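Local coordinates for protein 16S rRNA (adenine(1408)-N(1))-methyltransferase (Catenulispora acidiphila, PDB 4X1O) that probably methylates N1 of adenine 1408 in 16S ribosomal RNA with S-adenosyl-L-methionine as methyl donor, a modification linked to aminoglycoside resistance, at residues A[113-127]-A[147-161]. Numbering follows the deposited sequence.
Sequences VPAALHGVADEVMVL and GLRAVAKPGAPLEIS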
loop_
_atom_site.group_PDB
_atom_site.type_symbol
_atom_site.label_atom_id
_atom_site.label_comp_id
_atom_site.label_asym_id
_atom_site.label_seq_id
_atom_site.Cartn_x
_atom_site.Cartn_y
_atom_site.Cartn_z
ATOM N N VAL A 113 6.768 -4.695 10.846
ATOM C CA VAL A 113 5.744 -5.675 10.489
ATOM C C VAL A 113 5.820 -6.861 11.447
ATOM O O VAL A 113 6.901 -7.378 11.745
ATOM C CB VAL A 113 5.874 -6.173 9.005
ATOM C CG1 VAL A 113 7.021 -5.498 8.290
ATOM C CG2 VAL A 113 5.992 -7.691 8.904
ATOM N N PRO A 114 4.663 -7.265 11.973
ATOM C CA PRO A 114 4.586 -8.441 12.838
ATOM C C PRO A 114 4.784 -9.720 12.034
ATOM O O PRO A 114 4.547 -9.734 10.819
ATOM C CB PRO A 114 3.174 -8.356 13.420
ATOM C CG PRO A 114 2.399 -7.602 12.395
ATOM C CD PRO A 114 3.355 -6.611 11.801
ATOM N N ALA A 115 5.197 -10.781 12.717
ATOM C CA ALA A 115 5.559 -12.040 12.075
ATOM C C ALA A 115 4.414 -12.657 11.266
ATOM O O ALA A 115 4.654 -13.388 10.303
ATOM C CB ALA A 115 6.045 -13.025 13.116
ATOM N N ALA A 116 3.178 -12.367 11.662
ATOM C CA ALA A 116 2.012 -12.938 10.988
ATOM C C ALA A 116 1.872 -12.427 9.547
ATOM O O ALA A 116 1.177 -13.036 8.743
ATOM C CB ALA A 116 0.749 -12.637 11.776
ATOM N N LEU A 117 2.530 -11.317 9.233
ATOM C CA LEU A 117 2.505 -10.762 7.876
ATOM C C LEU A 117 3.735 -11.087 7.041
ATOM O O LEU A 117 3.806 -10.682 5.888
ATOM C CB LEU A 117 2.355 -9.243 7.913
ATOM C CG LEU A 117 1.003 -8.719 8.376
ATOM C CD1 LEU A 117 1.006 -7.206 8.333
ATOM C CD2 LEU A 117 -0.081 -9.280 7.480
ATOM N N HIS A 118 4.707 -11.788 7.613
ATOM C CA HIS A 118 5.916 -12.095 6.853
ATOM C C HIS A 118 5.632 -13.094 5.736
ATOM O O HIS A 118 5.056 -14.155 5.968
ATOM C CB HIS A 118 7.007 -12.632 7.778
ATOM C CG HIS A 118 7.757 -11.565 8.515
ATOM N ND1 HIS A 118 9.057 -11.224 8.204
ATOM C CD2 HIS A 118 7.389 -10.752 9.531
ATOM C CE1 HIS A 118 9.459 -10.255 9.010
ATOM N NE2 HIS A 118 8.464 -9.947 9.820
ATOM N N GLY A 119 6.027 -12.733 4.520
ATOM C CA GLY A 119 6.023 -13.641 3.393
ATOM C C GLY A 119 4.640 -14.024 2.931
ATOM O O GLY A 119 4.449 -15.109 2.384
ATOM N N VAL A 120 3.666 -13.148 3.143
ATOM C CA VAL A 120 2.296 -13.523 2.794
ATOM C C VAL A 120 1.841 -12.979 1.441
ATOM O O VAL A 120 0.932 -13.533 0.828
ATOM C CB VAL A 120 1.288 -13.060 3.864
ATOM C CG1 VAL A 120 1.615 -13.681 5.248
ATOM C CG2 VAL A 120 1.200 -11.540 3.939
ATOM N N ALA A 121 2.468 -11.911 0.966
ATOM C CA ALA A 121 1.868 -11.161 -0.143
ATOM C C ALA A 121 2.307 -11.662 -1.523
ATOM O O ALA A 121 3.501 -11.848 -1.777
ATOM C CB ALA A 121 2.188 -9.689 0.003
ATOM N N ASP A 122 1.336 -11.877 -2.413
ATOM C CA ASP A 122 1.624 -12.103 -3.829
ATOM C C ASP A 122 1.909 -10.804 -4.563
ATOM O O ASP A 122 2.441 -10.813 -5.671
ATOM C CB ASP A 122 0.448 -12.801 -4.512
ATOM C CG ASP A 122 0.212 -14.198 -3.986
ATOM O OD1 ASP A 122 1.152 -15.019 -4.028
ATOM O OD2 ASP A 122 -0.914 -14.469 -3.537
ATOM N N GLU A 123 1.511 -9.691 -3.970
ATOM C CA GLU A 123 1.689 -8.373 -4.572
ATOM C C GLU A 123 1.632 -7.344 -3.480
ATOM O O GLU A 123 0.809 -7.461 -2.573
ATOM C CB GLU A 123 0.605 -8.104 -5.612
ATOM C CG GLU A 123 0.707 -6.780 -6.316
ATOM C CD GLU A 123 -0.306 -6.684 -7.454
ATOM O OE1 GLU A 123 -1.218 -7.537 -7.519
ATOM O OE2 GLU A 123 -0.185 -5.771 -8.288
ATOM N N VAL A 124 2.504 -6.341 -3.552
ATOM C CA VAL A 124 2.524 -5.292 -2.539
ATOM C C VAL A 124 2.278 -3.977 -3.234
ATOM O O VAL A 124 2.917 -3.677 -4.240
ATOM C CB VAL A 124 3.856 -5.254 -1.782
ATOM C CG1 VAL A 124 3.883 -4.089 -0.782
ATOM C CG2 VAL A 124 4.113 -6.615 -1.110
ATOM N N MET A 125 1.336 -3.195 -2.734
ATOM C CA MET A 125 1.041 -1.915 -3.367
ATOM C C MET A 125 1.226 -0.792 -2.378
ATOM O O MET A 125 0.701 -0.852 -1.262
ATOM C CB MET A 125 -0.395 -1.880 -3.918
ATOM C CG MET A 125 -0.623 -2.807 -5.109
ATOM S SD MET A 125 -2.289 -2.486 -5.766
ATOM C CE MET A 125 -1.891 -1.532 -7.231
ATOM N N VAL A 126 1.973 0.231 -2.786
ATOM C CA VAL A 126 2.124 1.433 -1.970
ATOM C C VAL A 126 1.510 2.585 -2.735
ATOM O O VAL A 126 2.129 3.140 -3.631
ATOM C CB VAL A 126 3.607 1.707 -1.646
ATOM C CG1 VAL A 126 3.766 2.990 -0.826
ATOM C CG2 VAL A 126 4.223 0.512 -0.912
ATOM N N LEU A 127 0.266 2.928 -2.416
ATOM C CA LEU A 127 -0.450 3.893 -3.233
ATOM C C LEU A 127 -0.620 5.218 -2.492
ATOM O O LEU A 127 -1.151 5.259 -1.377
ATOM C CB LEU A 127 -1.815 3.323 -3.648
ATOM C CG LEU A 127 -1.817 1.917 -4.263
ATOM C CD1 LEU A 127 -3.248 1.477 -4.580
ATOM C CD2 LEU A 127 -0.936 1.849 -5.516
ATOM N N GLY A 147 10.797 -3.575 5.488
ATOM C CA GLY A 147 9.460 -3.914 5.945
ATOM C C GLY A 147 8.575 -4.319 4.785
ATOM O O GLY A 147 7.833 -5.305 4.863
ATOM N N LEU A 148 8.649 -3.552 3.702
ATOM C CA LEU A 148 7.915 -3.890 2.486
ATOM C C LEU A 148 8.344 -5.258 1.958
ATOM O O LEU A 148 7.503 -6.086 1.601
ATOM C CB LEU A 148 8.133 -2.823 1.424
ATOM C CG LEU A 148 7.522 -1.457 1.727
ATOM C CD1 LEU A 148 7.999 -0.455 0.693
ATOM C CD2 LEU A 148 5.999 -1.567 1.717
ATOM N N ARG A 149 9.653 -5.508 1.910
ATOM C CA ARG A 149 10.133 -6.785 1.388
ATOM C C ARG A 149 9.729 -7.940 2.292
ATOM O O ARG A 149 9.435 -9.033 1.809
ATOM C CB ARG A 149 11.661 -6.769 1.215
ATOM C CG ARG A 149 12.252 -8.102 0.703
ATOM C CD ARG A 149 11.711 -8.475 -0.689
ATOM N NE ARG A 149 12.231 -9.774 -1.120
ATOM C CZ ARG A 149 11.706 -10.940 -0.766
ATOM N NH1 ARG A 149 10.652 -10.977 0.053
ATOM N NH2 ARG A 149 12.244 -12.073 -1.209
ATOM N N ALA A 150 9.712 -7.686 3.604
ATOM C CA ALA A 150 9.358 -8.712 4.581
ATOM C C ALA A 150 7.974 -9.310 4.347
ATOM O O ALA A 150 7.780 -10.503 4.577
ATOM C CB ALA A 150 9.438 -8.152 5.990
ATOM N N VAL A 151 7.014 -8.502 3.903
ATOM C CA VAL A 151 5.644 -9.037 3.761
ATOM C C VAL A 151 5.469 -9.782 2.441
ATOM O O VAL A 151 4.473 -10.451 2.220
ATOM C CB VAL A 151 4.562 -7.929 3.881
ATOM C CG1 VAL A 151 4.710 -7.190 5.191
ATOM C CG2 VAL A 151 4.595 -6.971 2.689
ATOM N N ALA A 152 6.456 -9.679 1.556
ATOM C CA ALA A 152 6.320 -10.240 0.207
ATOM C C ALA A 152 6.815 -11.677 0.056
ATOM O O ALA A 152 7.827 -12.054 0.657
ATOM C CB ALA A 152 7.075 -9.340 -0.790
ATOM N N LYS A 153 6.122 -12.455 -0.787
ATOM C CA LYS A 153 6.627 -13.729 -1.276
ATOM C C LYS A 153 7.685 -13.457 -2.335
ATOM O O LYS A 153 7.625 -12.439 -3.023
ATOM C CB LYS A 153 5.522 -14.579 -1.905
ATOM C CG LYS A 153 4.441 -15.047 -0.964
ATOM C CD LYS A 153 3.404 -15.781 -1.776
ATOM C CE LYS A 153 2.286 -16.331 -0.925
ATOM N NZ LYS A 153 1.432 -17.195 -1.777
ATOM N N PRO A 154 8.647 -14.373 -2.489
ATOM C CA PRO A 154 9.577 -14.183 -3.611
ATOM C C PRO A 154 8.834 -14.087 -4.939
ATOM O O PRO A 154 7.887 -14.848 -5.170
ATOM C CB PRO A 154 10.465 -15.439 -3.563
ATOM C CG PRO A 154 10.363 -15.918 -2.146
ATOM C CD PRO A 154 8.958 -15.573 -1.692
ATOM N N GLY A 155 9.238 -13.141 -5.784
ATOM C CA GLY A 155 8.614 -12.958 -7.080
ATOM C C GLY A 155 7.433 -11.996 -7.066
ATOM O O GLY A 155 6.930 -11.613 -8.113
ATOM N N ALA A 156 6.965 -11.616 -5.880
ATOM C CA ALA A 156 5.867 -10.657 -5.792
ATOM C C ALA A 156 6.248 -9.298 -6.353
ATOM O O ALA A 156 7.320 -8.790 -6.040
ATOM C CB ALA A 156 5.413 -10.496 -4.318
ATOM N N PRO A 157 5.365 -8.696 -7.160
ATOM C CA PRO A 157 5.619 -7.326 -7.613
ATOM C C PRO A 157 5.350 -6.318 -6.509
ATOM O O PRO A 157 4.483 -6.516 -5.647
ATOM C CB PRO A 157 4.624 -7.121 -8.765
ATOM C CG PRO A 157 3.900 -8.407 -8.934
ATOM C CD PRO A 157 4.117 -9.243 -7.716
ATOM N N LEU A 158 6.137 -5.252 -6.527
ATOM C CA LEU A 158 5.873 -4.094 -5.704
ATOM C C LEU A 158 5.505 -2.962 -6.635
ATOM O O LEU A 158 6.193 -2.721 -7.616
ATOM C CB LEU A 158 7.076 -3.728 -4.859
ATOM C CG LEU A 158 7.079 -2.325 -4.244
ATOM C CD1 LEU A 158 6.119 -2.210 -3.062
ATOM C CD2 LEU A 158 8.492 -1.983 -3.821
ATOM N N GLU A 159 4.402 -2.284 -6.358
ATOM C CA GLU A 159 3.999 -1.157 -7.197
ATOM C C GLU A 159 3.901 0.042 -6.283
ATOM O O GLU A 159 3.177 -0.001 -5.295
ATOM C CB GLU A 159 2.664 -1.403 -7.896
ATOM C CG GLU A 159 2.737 -2.370 -9.064
ATOM C CD GLU A 159 1.954 -3.635 -8.805
ATOM O OE1 GLU A 159 1.509 -3.825 -7.653
ATOM O OE2 GLU A 159 1.777 -4.433 -9.752
ATOM N N ILE A 160 4.658 1.093 -6.584
ATOM C CA ILE A 160 4.610 2.312 -5.789
ATOM C C ILE A 160 4.060 3.410 -6.675
ATOM O O ILE A 160 4.483 3.548 -7.823
ATOM C CB ILE A 160 5.992 2.711 -5.256
ATOM C CG1 ILE A 160 6.558 1.625 -4.343
ATOM C CG2 ILE A 160 5.926 4.045 -4.516
ATOM C CD1 ILE A 160 8.028 1.865 -4.011
ATOM N N SER A 161 3.107 4.174 -6.156
ATOM C CA SER A 161 2.490 5.246 -6.931
ATOM C C SER A 161 2.510 6.501 -6.099
ATOM O O SER A 161 1.851 6.577 -5.051
ATOM C CB SER A 161 1.048 4.899 -7.333
ATOM O OG SER A 161 1.009 3.910 -8.350
HETATM O O HOH W 1 -1.667 -17.159 -2.972
#
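L148 sends its CD2 branch from helix 142-151 into the dip between V124 CG1 and V126 CG2, lying 3.8 Å from V126 CG2. V124 spreads its two methyls: CG1 stands anti to the backbone N (chi1 177°) and meets L158 CD1 at 3.7 Å, while CG2 drops between V151 CG2 and A152 CB. Farther out, V151 CG1 fits between V113 CG2 and L117 CB, and the A150 methyl meets the H118 ring obliquely.

The carbonyls of A150 and V151 are gripped by the backbone of G119 to A121: G119 N bonds A150 O, and V151 O accepts A121 N and, weakly, V120 N. A121 O in turn accepts K153 N. The extended K153 chain passes G119 O and runs alongside D122 to a salt bridge, NZ to OD1 at 3.1 Å. D122 OD2 is held by I50 N and by a water that also bonds K153 NZ weakly.

Strands 123-127 and 157-161 pair in parallel through four bonds made by V124 and V126. On the opposite face, E159 bends at chi2 (115°) and crosses E123 at about a right angle, with E123 OE2 2.7 Å from E159 OE1, consistent with one of the two acids carrying a proton; R49 pairs with E123 OE1.

Segment 147-151 runs at 150° to strand 123-127. Helices 131-139 and 142-151 link the adjacent parallel strands in a beta-alpha-beta connection, as in the Rossmann-like fold of class I methyltransferases. L148 touches I110 and V126 lies close to L133, residues seen to bind S-adenosyl-L-methionine in this protein; the cofactor is absent from this model, so the packing probably lies just behind that site.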